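Phenol hydroxylase component phN (Pseudomonas stutzeri, PDB 3U52) is probably the diiron-carrying hydroxylase subunit of a bacterial multicomponent monooxygenase that oxidises phenol with molecular oxygen. Local coordinates at residues His155-His160 with Gly480-Asp485; Val169-Val174 with Thr346-Trp351; Val276-Asp281 with Gln334-Phe339; Tyr342-Asn347 with Arg389-Thr394; Leu395-Gln400 with Arg428-Ser433. All blocks are in the same frame, centred on the assembly; numbering follows the deposited sequence.

Contact 1 (His155-His160 with Gly480-Asp485). With CU (copper (II) ion), chain J.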
# COMPACT_ATOMS: atom_id res chain seq x y z
N HIS A 155 -1.22 20.12 9.31
CA HIS A 155 -1.48 20.10 10.76
C HIS A 155 -0.44 20.83 11.61
O HIS A 155 -0.65 20.98 12.83
CB HIS A 155 -1.62 18.66 11.26
CG HIS A 155 -2.87 17.99 10.77
ND1 HIS A 155 -4.10 18.23 11.35
CD2 HIS A 155 -3.09 17.16 9.72
CE1 HIS A 155 -5.04 17.57 10.68
NE2 HIS A 155 -4.45 16.90 9.70
N PHE A 156 0.68 21.19 10.98
CA PHE A 156 1.82 21.81 11.69
C PHE A 156 2.36 23.04 10.91
O PHE A 156 2.13 23.14 9.71
CB PHE A 156 2.96 20.79 11.95
CG PHE A 156 2.55 19.63 12.85
CD1 PHE A 156 2.56 19.76 14.24
CD2 PHE A 156 2.09 18.44 12.29
CE1 PHE A 156 2.14 18.71 15.07
CE2 PHE A 156 1.69 17.35 13.09
CZ PHE A 156 1.73 17.48 14.50
N ASN A 157 3.07 23.94 11.58
CA ASN A 157 3.47 25.20 10.95
C ASN A 157 4.87 25.01 10.40
O ASN A 157 5.49 24.01 10.69
CB ASN A 157 3.36 26.37 11.94
CG ASN A 157 1.89 26.74 12.26
OD1 ASN A 157 1.06 26.79 11.36
ND2 ASN A 157 1.57 26.98 13.55
N GLY A 158 5.34 25.91 9.54
CA GLY A 158 6.71 25.90 9.12
C GLY A 158 7.03 24.99 7.94
O GLY A 158 8.18 24.94 7.49
N LEU A 159 6.04 24.30 7.39
CA LEU A 159 6.27 23.37 6.28
C LEU A 159 5.69 23.93 4.98
O LEU A 159 5.76 23.28 3.96
CB LEU A 159 5.62 21.99 6.57
CG LEU A 159 6.29 21.20 7.68
CD1 LEU A 159 5.30 20.80 8.73
CD2 LEU A 159 6.93 19.98 7.08
N HIS A 160 5.16 25.16 5.01
CA HIS A 160 4.25 25.64 3.96
C HIS A 160 4.89 26.32 2.76
O HIS A 160 4.20 26.53 1.73
CB HIS A 160 3.15 26.57 4.56
CG HIS A 160 3.71 27.68 5.40
ND1 HIS A 160 4.13 28.87 4.86
CD2 HIS A 160 3.96 27.76 6.72
CE1 HIS A 160 4.60 29.65 5.81
NE2 HIS A 160 4.52 29.00 6.96
N GLY A 480 4.96 34.57 15.02
CA GLY A 480 4.07 34.04 16.06
C GLY A 480 3.52 32.66 15.76
O GLY A 480 2.95 32.01 16.65
N GLU A 481 3.70 32.18 14.52
CA GLU A 481 3.23 30.86 14.15
C GLU A 481 4.37 29.88 13.85
O GLU A 481 4.39 28.79 14.38
CB GLU A 481 2.30 30.97 12.95
CG GLU A 481 1.00 31.65 13.23
CD GLU A 481 0.14 31.78 11.96
OE1 GLU A 481 0.21 30.88 11.09
OE2 GLU A 481 -0.59 32.79 11.84
N ASP A 482 5.26 30.26 12.94
CA ASP A 482 6.31 29.36 12.48
C ASP A 482 7.58 29.49 13.30
O ASP A 482 8.42 28.56 13.30
CB ASP A 482 6.72 29.70 11.05
CG ASP A 482 5.57 29.58 10.04
OD1 ASP A 482 5.58 30.38 9.10
OD2 ASP A 482 4.69 28.69 10.16
N ASN A 483 7.78 30.64 13.96
CA ASN A 483 9.07 30.95 14.60
C ASN A 483 8.97 30.98 16.14
O ASN A 483 7.91 30.65 16.70
CB ASN A 483 9.60 32.29 14.05
CG ASN A 483 8.73 33.47 14.44
OD1 ASN A 483 9.20 34.62 14.50
ND2 ASN A 483 7.48 33.21 14.74
N PHE A 484 10.06 31.34 16.82
CA PHE A 484 10.07 31.48 18.28
C PHE A 484 10.13 30.14 19.00
O PHE A 484 10.08 29.09 18.35
CB PHE A 484 8.87 32.27 18.82
CG PHE A 484 8.77 33.71 18.33
CD1 PHE A 484 9.89 34.57 18.36
CD2 PHE A 484 7.56 34.21 17.87
CE1 PHE A 484 9.79 35.90 17.92
CE2 PHE A 484 7.44 35.55 17.41
CZ PHE A 484 8.57 36.40 17.45
N ASP A 485 10.23 30.16 20.34
CA ASP A 485 10.28 28.96 21.16
C ASP A 485 9.09 28.01 20.94
O ASP A 485 7.95 28.43 20.69
CB ASP A 485 10.32 29.32 22.65
CG ASP A 485 10.99 28.27 23.48
OD1 ASP A 485 12.20 28.45 23.75
OD2 ASP A 485 10.33 27.25 23.86
CU CU J . -4.04 19.36 13.10
O HOH W 1 3.77 26.45 15.65
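The His160 ring and the Asp482 carboxylate meet at the edge of the imidazole, with Asp482 CG close to the ring plane and the two flat groups turned 34° against each other. This is a His-carboxylate hydrogen bond, joining the loop that follows helix 125-155 to the loop that precedes helix 490-498, over 300 residues later in the chain. NE2 of His160 donates to OD1 of Asp482 at 2.8 Å. The acceptor lies within the plane of the donor ring, and the bond is fairly straight at 161°; on the carboxylate it lands on the syn side but 31° out of plane. Asp482 OD1 also accepts from the backbone N of Asn478, so two donors grip it. The other oxygen, OD2, is turned to the first loop, 2.9 Å from Gly158 N and 3.2 Å from CB of Asn157. The Asn157 amide reaches the second loop through a water: ND2 donates to it at 3.1 Å. Earlier in the same segment as Asn157, His155 stacks on His85 and binds copper through ND1 at 2.1 Å, with His494 of helix 490-498 as the other protein ligand. Completing the bridge between the two loops, the water bonded to Asn157 ND2 donates to the backbone O of Glu481 at 2.7 Å.

Contact 2 (Val169-Val174 with Thr346-Trp351). With XE (xenon), chain R.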
# COMPACT_ATOMS: atom_id res chain seq x y z
N VAL A 169 15.94 32.42 3.00
CA VAL A 169 16.20 32.36 4.44
C VAL A 169 17.66 32.15 4.79
O VAL A 169 18.34 31.30 4.22
CB VAL A 169 15.33 31.28 5.15
CG1 VAL A 169 15.69 31.18 6.61
CG2 VAL A 169 13.84 31.60 5.03
N TRP A 170 18.12 32.90 5.79
CA TRP A 170 19.52 32.93 6.16
C TRP A 170 20.15 31.55 6.25
O TRP A 170 21.10 31.27 5.52
CB TRP A 170 19.76 33.83 7.42
CG TRP A 170 19.16 33.28 8.70
CD1 TRP A 170 17.86 33.39 9.13
CD2 TRP A 170 19.87 32.53 9.71
NE1 TRP A 170 17.69 32.71 10.34
CE2 TRP A 170 18.91 32.18 10.72
CE3 TRP A 170 21.20 32.07 9.85
CZ2 TRP A 170 19.27 31.41 11.87
CZ3 TRP A 170 21.55 31.31 11.01
CH2 TRP A 170 20.60 31.01 12.00
N TYR A 171 19.62 30.65 7.08
CA TYR A 171 20.32 29.38 7.37
C TYR A 171 20.23 28.35 6.20
O TYR A 171 21.04 27.45 6.06
CB TYR A 171 19.78 28.81 8.70
CG TYR A 171 18.42 28.11 8.58
CD1 TYR A 171 18.38 26.75 8.27
CD2 TYR A 171 17.23 28.79 8.77
CE1 TYR A 171 17.20 26.09 8.12
CE2 TYR A 171 16.01 28.13 8.63
CZ TYR A 171 16.02 26.76 8.29
OH TYR A 171 14.90 25.97 8.09
N LEU A 172 19.20 28.50 5.36
CA LEU A 172 19.05 27.69 4.14
C LEU A 172 20.02 28.07 3.02
O LEU A 172 20.17 27.31 2.05
CB LEU A 172 17.59 27.77 3.63
CG LEU A 172 16.61 27.24 4.70
CD1 LEU A 172 15.15 27.50 4.31
CD2 LEU A 172 16.85 25.73 4.86
N SER A 173 20.70 29.21 3.12
CA SER A 173 21.82 29.45 2.19
C SER A 173 23.00 28.45 2.35
O SER A 173 23.80 28.31 1.42
CB SER A 173 22.33 30.89 2.25
OG SER A 173 23.27 31.03 3.36
N VAL A 174 23.12 27.79 3.51
CA VAL A 174 24.09 26.69 3.73
C VAL A 174 23.87 25.52 2.76
O VAL A 174 24.77 25.24 1.94
CB VAL A 174 24.10 26.24 5.22
CG1 VAL A 174 25.18 25.28 5.48
CG2 VAL A 174 24.21 27.48 6.16
N THR A 346 13.64 31.95 12.01
CA THR A 346 13.64 30.62 11.36
C THR A 346 12.18 30.10 11.27
O THR A 346 11.29 30.61 11.95
CB THR A 346 14.48 29.57 12.17
OG1 THR A 346 13.87 29.40 13.46
CG2 THR A 346 15.95 30.03 12.38
N ASN A 347 11.96 29.08 10.44
CA ASN A 347 10.63 28.52 10.20
C ASN A 347 10.43 27.27 11.04
O ASN A 347 9.57 26.44 10.73
CB ASN A 347 10.49 28.18 8.70
CG ASN A 347 11.48 27.12 8.23
OD1 ASN A 347 12.70 27.26 8.42
ND2 ASN A 347 10.97 26.06 7.58
N PHE A 348 11.25 27.08 12.07
CA PHE A 348 11.09 26.03 13.06
C PHE A 348 11.35 26.56 14.48
O PHE A 348 11.99 27.59 14.67
CB PHE A 348 11.90 24.74 12.76
CG PHE A 348 13.41 24.92 12.77
CD1 PHE A 348 14.12 24.88 13.96
CD2 PHE A 348 14.08 25.18 11.59
CE1 PHE A 348 15.55 25.05 13.96
CE2 PHE A 348 15.48 25.37 11.56
CZ PHE A 348 16.22 25.30 12.73
N HIS A 349 10.83 25.82 15.45
CA HIS A 349 11.01 26.15 16.88
C HIS A 349 12.24 25.53 17.52
O HIS A 349 12.77 24.53 17.04
CB HIS A 349 9.79 25.64 17.67
CG HIS A 349 8.47 26.08 17.10
ND1 HIS A 349 8.15 27.40 16.92
CD2 HIS A 349 7.40 25.37 16.67
CE1 HIS A 349 6.93 27.49 16.41
NE2 HIS A 349 6.46 26.27 16.24
N THR A 350 12.71 26.12 18.62
CA THR A 350 13.75 25.52 19.44
C THR A 350 13.27 25.62 20.88
O THR A 350 12.22 26.19 21.13
CB THR A 350 15.12 26.26 19.32
OG1 THR A 350 14.95 27.56 19.86
CG2 THR A 350 15.64 26.39 17.81
N TRP A 351 14.02 25.10 21.84
CA TRP A 351 13.49 25.01 23.21
C TRP A 351 14.68 24.57 24.01
O TRP A 351 15.71 24.20 23.44
CB TRP A 351 12.38 23.94 23.32
CG TRP A 351 12.81 22.57 22.77
CD1 TRP A 351 13.48 21.59 23.47
CD2 TRP A 351 12.66 22.05 21.43
NE1 TRP A 351 13.77 20.51 22.65
CE2 TRP A 351 13.27 20.75 21.40
CE3 TRP A 351 12.06 22.53 20.27
CZ2 TRP A 351 13.27 19.95 20.24
CZ3 TRP A 351 12.09 21.73 19.09
CH2 TRP A 351 12.69 20.47 19.09
XE XE R . 20.09 35.48 11.89
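Thr346 comes first, its methyl CG2 set 3.6 Å from CZ2 of Trp170 and 4.0 Å from CD2 of Tyr171. OG1 sits between the backbone N and the carbonyl carbon (chi1 62°), which puts CG2 beside the backbone N; OG1 of Thr346 bonds Phe348 O at 2.9 Å, bracing the loop from within. Asn347 follows: its OD1 accepts from Tyr171 OH at 2.6 Å, on a lone pair in the carbonyl plane, the amide and the phenol ring nearly coplanar. ND2 of the same amide bonds Gly158 O, so both ends of Asn347 are held. The loop thus packs on the turn leading into helix 173-184, beside a xenon pocket: xenon sits over one face of Trp170, 3.7 Å from CD2, whereas CB of Tyr171 lies against the opposite face, toward its rim. Trp170 NE1 is bonded to Ala345 O. Phe348 then directs its ring edge at the face of Tyr171 in an offset edge-to-face pair, planes at 84°, with CE2 of Phe348 3.6 Å from CZ of Tyr171.

Contact 3 (Val276-Asp281 with Gln334-Phe339)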
# COMPACT_ATOMS: atom_id res chain seq x y z
N VAL A 276 22.49 18.34 10.48
CA VAL A 276 22.01 17.01 10.90
C VAL A 276 22.47 16.65 12.33
O VAL A 276 21.70 16.04 13.06
CB VAL A 276 22.42 15.87 9.93
CG1 VAL A 276 21.66 14.57 10.25
CG2 VAL A 276 22.13 16.24 8.50
N SER A 277 23.69 17.04 12.72
CA SER A 277 24.15 16.80 14.07
C SER A 277 23.20 17.38 15.10
O SER A 277 22.87 16.74 16.09
CB SER A 277 25.58 17.32 14.31
OG SER A 277 25.56 18.71 14.47
N MET A 278 22.77 18.61 14.85
CA MET A 278 21.82 19.30 15.72
C MET A 278 20.42 18.61 15.74
O MET A 278 19.77 18.48 16.79
CB MET A 278 21.69 20.75 15.21
CG MET A 278 20.68 21.53 15.91
SD MET A 278 20.54 23.17 15.15
CE MET A 278 19.54 22.72 13.69
N MET A 279 19.93 18.22 14.57
CA MET A 279 18.66 17.48 14.44
C MET A 279 18.62 16.23 15.29
O MET A 279 17.67 16.00 16.08
CB MET A 279 18.49 17.12 12.95
CG MET A 279 17.14 16.53 12.52
SD MET A 279 16.85 14.82 13.01
CE MET A 279 17.80 13.68 12.07
N MET A 280 19.61 15.36 15.10
CA MET A 280 19.56 14.06 15.76
C MET A 280 19.82 14.16 17.29
O MET A 280 19.24 13.38 18.05
CB MET A 280 20.47 13.02 15.10
CG MET A 280 21.96 13.21 15.34
SD MET A 280 22.95 12.14 14.27
CE MET A 280 22.79 10.55 15.05
N ASP A 281 20.68 15.09 17.72
CA ASP A 281 20.96 15.19 19.16
C ASP A 281 19.83 15.90 19.90
O ASP A 281 19.54 15.52 21.06
CB ASP A 281 22.27 15.92 19.44
CG ASP A 281 23.49 15.03 19.24
OD1 ASP A 281 24.61 15.49 19.49
OD2 ASP A 281 23.35 13.84 18.89
N GLN A 334 26.96 23.57 19.83
CA GLN A 334 27.21 24.90 19.24
C GLN A 334 26.07 25.34 18.30
O GLN A 334 25.57 26.49 18.36
CB GLN A 334 28.55 24.89 18.48
CG GLN A 334 29.76 24.72 19.40
CD GLN A 334 31.07 24.44 18.64
OE1 GLN A 334 31.09 23.82 17.58
NE2 GLN A 334 32.18 24.90 19.23
N LEU A 335 25.60 24.44 17.46
CA LEU A 335 24.55 24.79 16.53
C LEU A 335 23.19 24.98 17.22
O LEU A 335 22.44 25.88 16.85
CB LEU A 335 24.46 23.73 15.42
CG LEU A 335 25.49 24.03 14.34
CD1 LEU A 335 25.91 22.71 13.82
CD2 LEU A 335 24.73 24.82 13.29
N TRP A 336 22.88 24.16 18.23
CA TRP A 336 21.53 24.24 18.80
C TRP A 336 21.40 25.57 19.49
O TRP A 336 20.41 26.30 19.38
CB TRP A 336 21.25 23.12 19.78
CG TRP A 336 19.86 23.14 20.40
CD1 TRP A 336 19.54 23.41 21.73
CD2 TRP A 336 18.62 22.93 19.73
NE1 TRP A 336 18.17 23.31 21.91
CE2 TRP A 336 17.59 22.99 20.71
CE3 TRP A 336 18.27 22.63 18.40
CZ2 TRP A 336 16.25 22.79 20.40
CZ3 TRP A 336 16.94 22.43 18.09
CH2 TRP A 336 15.95 22.51 19.09
N THR A 337 22.44 25.89 20.24
CA THR A 337 22.55 27.21 20.89
C THR A 337 22.50 28.47 19.91
O THR A 337 21.83 29.50 20.20
CB THR A 337 23.72 27.00 21.93
OG1 THR A 337 23.25 26.93 23.28
CG2 THR A 337 24.92 27.68 21.71
N THR A 338 23.08 28.34 18.73
CA THR A 338 22.94 29.31 17.65
C THR A 338 21.50 29.45 17.18
O THR A 338 20.98 30.57 17.08
CB THR A 338 23.82 28.89 16.47
OG1 THR A 338 25.18 28.92 16.94
CG2 THR A 338 23.66 29.80 15.24
N PHE A 339 20.84 28.31 16.91
CA PHE A 339 19.48 28.35 16.40
C PHE A 339 18.52 28.81 17.48
O PHE A 339 17.57 29.56 17.19
CB PHE A 339 19.07 27.02 15.79
CG PHE A 339 19.57 26.83 14.36
CD1 PHE A 339 20.70 26.08 14.09
CD2 PHE A 339 18.93 27.45 13.31
CE1 PHE A 339 21.15 25.89 12.78
CE2 PHE A 339 19.35 27.26 11.99
CZ PHE A 339 20.48 26.50 11.73
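Met278 of helix 254-283 points its side chain at helix 331-342, and the two short helical segments cross almost perpendicularly, at -88°, with their axes 9.1 Å apart. This is helix-to-helix packing in the mainly helical body of the subunit, built around Met-aromatic contacts. CB of Met278 rests 4.1 Å from CB of Leu335. CG, anti to the backbone N with chi1 at 175°, carries the chain onward to the edge of the Trp336 indole, where it lies 3.6 Å from CE3. SD of Met278 follows, 3.1 Å from CD1 of Phe339, a tight approach; it is at the indole edge but obliquely placed against the Phe339 ring, 4.1 Å from that ring's centroid. A bend at chi3 of 79° then keeps CE against Phe339 as well. Beyond Met278, Trp336 stacks on Tyr282 and gives its NE1 to Trp351 O, while Phe339 also touches a bound xenon. At its tip, Met278 CE lies 3.6 Å from CD1 of Phe339.

Contact 4 (Tyr342-Asn347 with Arg389-Thr394). With XE (xenon), chain T.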
# COMPACT_ATOMS: atom_id res chain seq x y z
N TYR A 342 18.51 32.67 17.58
CA TYR A 342 18.09 33.26 16.32
C TYR A 342 16.75 32.70 15.78
O TYR A 342 16.32 33.04 14.65
CB TYR A 342 19.21 33.08 15.31
CG TYR A 342 20.39 34.04 15.49
CD1 TYR A 342 21.69 33.58 15.33
CD2 TYR A 342 20.19 35.40 15.73
CE1 TYR A 342 22.78 34.42 15.45
CE2 TYR A 342 21.30 36.29 15.88
CZ TYR A 342 22.57 35.78 15.71
OH TYR A 342 23.68 36.55 15.75
N CYS A 343 16.04 31.89 16.57
CA CYS A 343 14.79 31.31 16.02
C CYS A 343 13.61 32.24 15.89
O CYS A 343 12.55 31.80 15.44
CB CYS A 343 14.33 30.00 16.71
SG CYS A 343 13.69 30.25 18.34
N GLN A 344 13.76 33.50 16.27
CA GLN A 344 12.77 34.53 15.86
C GLN A 344 12.79 34.68 14.31
O GLN A 344 11.86 35.24 13.70
CB GLN A 344 12.98 35.90 16.59
CG GLN A 344 14.11 36.83 16.07
CD GLN A 344 15.45 36.52 16.70
OE1 GLN A 344 16.28 37.40 16.90
NE2 GLN A 344 15.64 35.29 17.05
N ALA A 345 13.84 34.16 13.68
CA ALA A 345 14.04 34.34 12.25
C ALA A 345 14.21 33.03 11.49
O ALA A 345 14.86 33.02 10.45
CB ALA A 345 15.25 35.21 12.00
N THR A 346 13.64 31.95 12.01
CA THR A 346 13.64 30.62 11.36
C THR A 346 12.18 30.10 11.27
O THR A 346 11.29 30.61 11.95
CB THR A 346 14.48 29.57 12.17
OG1 THR A 346 13.87 29.40 13.46
CG2 THR A 346 15.95 30.03 12.38
N ASN A 347 11.96 29.08 10.44
CA ASN A 347 10.63 28.52 10.20
C ASN A 347 10.43 27.27 11.04
O ASN A 347 9.57 26.44 10.73
CB ASN A 347 10.49 28.18 8.70
CG ASN A 347 11.48 27.12 8.23
OD1 ASN A 347 12.70 27.26 8.42
ND2 ASN A 347 10.97 26.06 7.58
N ARG A 389 13.23 35.30 27.98
CA ARG A 389 13.68 34.21 27.07
C ARG A 389 14.61 34.88 26.05
O ARG A 389 14.21 35.81 25.33
CB ARG A 389 12.47 33.54 26.38
CG ARG A 389 12.74 32.13 25.74
CD ARG A 389 13.58 32.25 24.49
NE ARG A 389 13.47 31.09 23.60
CZ ARG A 389 14.22 30.90 22.51
NH1 ARG A 389 14.02 29.84 21.74
NH2 ARG A 389 15.18 31.77 22.21
N PHE A 390 15.87 34.45 26.03
CA PHE A 390 16.90 35.11 25.22
C PHE A 390 16.68 34.93 23.69
O PHE A 390 16.62 33.80 23.19
CB PHE A 390 18.31 34.58 25.64
CG PHE A 390 19.47 35.10 24.76
CD1 PHE A 390 19.77 36.46 24.69
CD2 PHE A 390 20.30 34.20 24.07
CE1 PHE A 390 20.81 36.90 23.89
CE2 PHE A 390 21.39 34.66 23.29
CZ PHE A 390 21.62 36.00 23.19
N TYR A 391 16.54 36.07 23.00
CA TYR A 391 16.72 36.16 21.56
C TYR A 391 17.79 37.18 21.21
O TYR A 391 17.87 38.26 21.82
CB TYR A 391 15.45 36.57 20.84
CG TYR A 391 14.31 35.58 20.98
CD1 TYR A 391 13.39 35.71 22.02
CD2 TYR A 391 14.15 34.52 20.06
CE1 TYR A 391 12.30 34.83 22.15
CE2 TYR A 391 13.07 33.63 20.20
CZ TYR A 391 12.16 33.80 21.22
OH TYR A 391 11.12 32.92 21.39
N ASN A 392 18.66 36.81 20.27
CA ASN A 392 19.75 37.70 19.88
C ASN A 392 19.30 38.53 18.68
O ASN A 392 19.12 38.01 17.59
CB ASN A 392 21.01 36.89 19.57
CG ASN A 392 22.21 37.75 19.22
OD1 ASN A 392 22.08 38.97 19.04
ND2 ASN A 392 23.36 37.12 19.05
N ASN A 393 19.11 39.83 18.91
CA ASN A 393 18.63 40.76 17.87
C ASN A 393 19.70 41.42 17.01
O ASN A 393 19.39 42.28 16.18
CB ASN A 393 17.62 41.76 18.45
CG ASN A 393 16.27 41.11 18.77
OD1 ASN A 393 15.81 41.16 19.90
ND2 ASN A 393 15.63 40.50 17.77
N THR A 394 20.93 40.96 17.11
CA THR A 394 21.98 41.46 16.23
C THR A 394 22.41 40.38 15.26
O THR A 394 22.64 39.26 15.66
CB THR A 394 23.26 41.96 17.02
OG1 THR A 394 22.89 42.87 18.07
CG2 THR A 394 24.23 42.62 16.06
XE XE T . 18.68 38.97 14.15
O HOH W 2 25.98 36.75 17.56
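Hydrogen bonding comes first: Tyr342 OH donates to the backbone O of Thr394 at 2.9 Å, nearly along the C=O axis. A water donates to the same hydroxyl and accepts, weakly, from Asn392 ND2. Asn392 lies alongside the Tyr342 ring, pointing the same way, and its OD1 takes the backbone N of Thr394 at 3.0 Å, forming an Asx turn in the loop that receives the tyrosine hydroxyl. Among sulfur contacts, Cys343 SG sits at the edge of the Tyr391 ring, 3.9 Å from CE2, and 3.4 Å from NH1 of Arg389. NH2 of Arg389 lies over the rim of one Tyr391 face, while its NE forms a salt bridge with Asp485. Gln344 packs by its amide: bent at chi2 (-87°), it places NE2 3.4 Å from CD2 at the Tyr391 edge, and NE2 is bonded to Gln341 O. Xenon occupies a pocket lined by Gln344, Asn392 and Asn393, 3.6 Å from Asn392 O and 4.0 Å from Gln344 OE1. Residues of another protein chain pack on Tyr342, Phe390, Asn392 and Thr394. The contact ties the loop leaving helix 331-342 to the one that leaves helix 369-385 and runs on toward strand 409-410.

Contact 5 (Leu395-Gln400 with Arg428-Ser433). With ZN (zinc ion), chain I.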
# COMPACT_ATOMS: atom_id res chain seq x y z
N LEU A 395 22.53 40.74 13.98
CA LEU A 395 22.92 39.81 12.93
C LEU A 395 24.40 39.31 13.11
O LEU A 395 25.28 40.08 13.53
CB LEU A 395 22.76 40.45 11.54
CG LEU A 395 21.35 40.79 11.03
CD1 LEU A 395 21.42 41.55 9.71
CD2 LEU A 395 20.57 39.53 10.82
N PRO A 396 24.65 38.04 12.78
CA PRO A 396 26.02 37.47 12.91
C PRO A 396 26.90 37.57 11.67
O PRO A 396 26.42 37.72 10.55
CB PRO A 396 25.72 36.01 13.19
CG PRO A 396 24.54 35.73 12.32
CD PRO A 396 23.69 36.98 12.39
N GLN A 397 28.21 37.48 11.88
CA GLN A 397 29.17 37.25 10.82
C GLN A 397 28.92 35.85 10.23
O GLN A 397 28.72 34.89 10.99
CB GLN A 397 30.58 37.30 11.41
CG GLN A 397 31.70 37.16 10.36
CD GLN A 397 33.05 37.22 11.03
OE1 GLN A 397 33.47 36.26 11.68
NE2 GLN A 397 33.73 38.33 10.89
N LEU A 398 28.93 35.75 8.90
CA LEU A 398 28.79 34.50 8.18
C LEU A 398 30.13 34.16 7.51
O LEU A 398 30.87 35.09 7.10
CB LEU A 398 27.71 34.64 7.08
CG LEU A 398 26.28 34.96 7.52
CD1 LEU A 398 25.36 34.86 6.29
CD2 LEU A 398 25.83 33.99 8.62
N CYS A 399 30.43 32.86 7.38
CA CYS A 399 31.60 32.43 6.61
C CYS A 399 31.40 32.71 5.13
O CYS A 399 30.37 32.38 4.58
CB CYS A 399 31.80 30.92 6.77
SG CYS A 399 33.25 30.22 5.95
N GLN A 400 32.44 33.25 4.47
CA GLN A 400 32.38 33.57 3.05
C GLN A 400 32.13 32.29 2.17
O GLN A 400 31.64 32.38 1.03
CB GLN A 400 33.69 34.25 2.61
CG GLN A 400 33.66 34.83 1.12
CD GLN A 400 32.61 35.92 0.96
OE1 GLN A 400 31.91 36.04 -0.08
NE2 GLN A 400 32.54 36.75 1.94
N ARG A 428 38.31 42.58 2.30
CA ARG A 428 38.58 41.68 3.42
C ARG A 428 37.49 40.59 3.36
O ARG A 428 36.34 40.90 3.03
CB ARG A 428 38.51 42.38 4.77
CG ARG A 428 39.36 43.72 4.86
CD ARG A 428 39.38 44.21 6.31
NE ARG A 428 40.26 45.35 6.41
CZ ARG A 428 41.60 45.29 6.47
NH1 ARG A 428 42.23 44.13 6.50
NH2 ARG A 428 42.30 46.41 6.53
N TYR A 429 37.86 39.37 3.68
CA TYR A 429 36.91 38.22 3.67
C TYR A 429 37.16 37.45 4.92
O TYR A 429 38.31 37.41 5.38
CB TYR A 429 37.09 37.31 2.45
CG TYR A 429 36.81 38.07 1.19
CD1 TYR A 429 35.51 38.31 0.76
CD2 TYR A 429 37.88 38.61 0.44
CE1 TYR A 429 35.26 39.08 -0.42
CE2 TYR A 429 37.65 39.39 -0.69
CZ TYR A 429 36.34 39.63 -1.10
OH TYR A 429 36.15 40.34 -2.25
N HIS A 430 36.10 36.83 5.45
CA HIS A 430 36.15 36.09 6.72
C HIS A 430 35.61 34.65 6.56
O HIS A 430 34.68 34.39 5.75
CB HIS A 430 35.32 36.82 7.79
CG HIS A 430 35.76 38.25 7.99
ND1 HIS A 430 36.62 38.62 9.00
CD2 HIS A 430 35.55 39.36 7.24
CE1 HIS A 430 36.87 39.92 8.90
NE2 HIS A 430 36.23 40.39 7.85
N PHE A 431 36.15 33.76 7.40
CA PHE A 431 35.87 32.30 7.36
C PHE A 431 35.66 31.74 8.76
O PHE A 431 36.16 32.31 9.74
CB PHE A 431 37.04 31.58 6.66
CG PHE A 431 37.44 32.24 5.38
CD1 PHE A 431 36.67 32.08 4.23
CD2 PHE A 431 38.50 33.15 5.36
CE1 PHE A 431 37.00 32.78 3.04
CE2 PHE A 431 38.87 33.83 4.15
CZ PHE A 431 38.11 33.67 3.02
N CYS A 432 34.98 30.59 8.85
CA CYS A 432 34.75 29.93 10.15
C CYS A 432 35.94 29.02 10.57
O CYS A 432 35.95 28.53 11.72
CB CYS A 432 33.51 29.06 10.03
SG CYS A 432 33.72 27.71 8.81
N SER A 433 36.90 28.78 9.68
CA SER A 433 37.92 27.76 9.86
C SER A 433 39.01 27.84 8.78
O SER A 433 38.84 28.51 7.78
CB SER A 433 37.28 26.39 9.70
OG SER A 433 36.64 26.35 8.41
ZN ZN I . 32.92 27.96 6.60
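A four-cysteine zinc site joins these segments: Cys399 SG and Cys432 SG each bind zinc at 2.4 Å, and Cys402 and Cys436 complete it. Cys399 SG also accepts from Cys432 N at 3.4 Å, a backbone N-H to thiolate bond that probably eases the negative charge on the sulfur. One residue on, Gln400 N donates to His430 O at 2.8 Å and 159°. The loop is thereby pinned to the end of strand 427-431, in the YHS domain; this strand pairs with 417-424 as an antiparallel hairpin, and Ser433 N-caps the following helix through its bond to Cys436 N. Gln397 lays its amide over one face of the His430 ring, NE2 3.5 Å from CG, while its OE1 bonds Thr406 OG1. His430 ND1 is hydrogen-bonded to NE2 of His419, and its own NE2 to the backbone of another protein chain. CB of Gln400 packs 3.6 Å from CE1 of Phe431.

Contacts 2, 3 and 4 form one continuous patch, with contact 2 at its middle, about 11 Å between centres from contact 3 and about 10 Å from contact 4. Phe339 of contact 3 meets Trp170, Tyr171 and Phe348 of contact 2, and Thr350 OG1 lies 3.3 Å from Cys343 SG, where contact 2 touches contact 4. Contact 1 closes the longest loop and encloses the other four; it joins the patch through Phe484 N to Cys343 O, a probable hydrogen bond of 2.9 Å. Contact 5, at the zinc, lies about 19 Å from contact 4 between centres, yet Pro396 CB comes within 3.3 Å of Tyr342 OH. Residues of contacts 2 to 5 line xenon sites, while none of the five contacts holds an iron ligand.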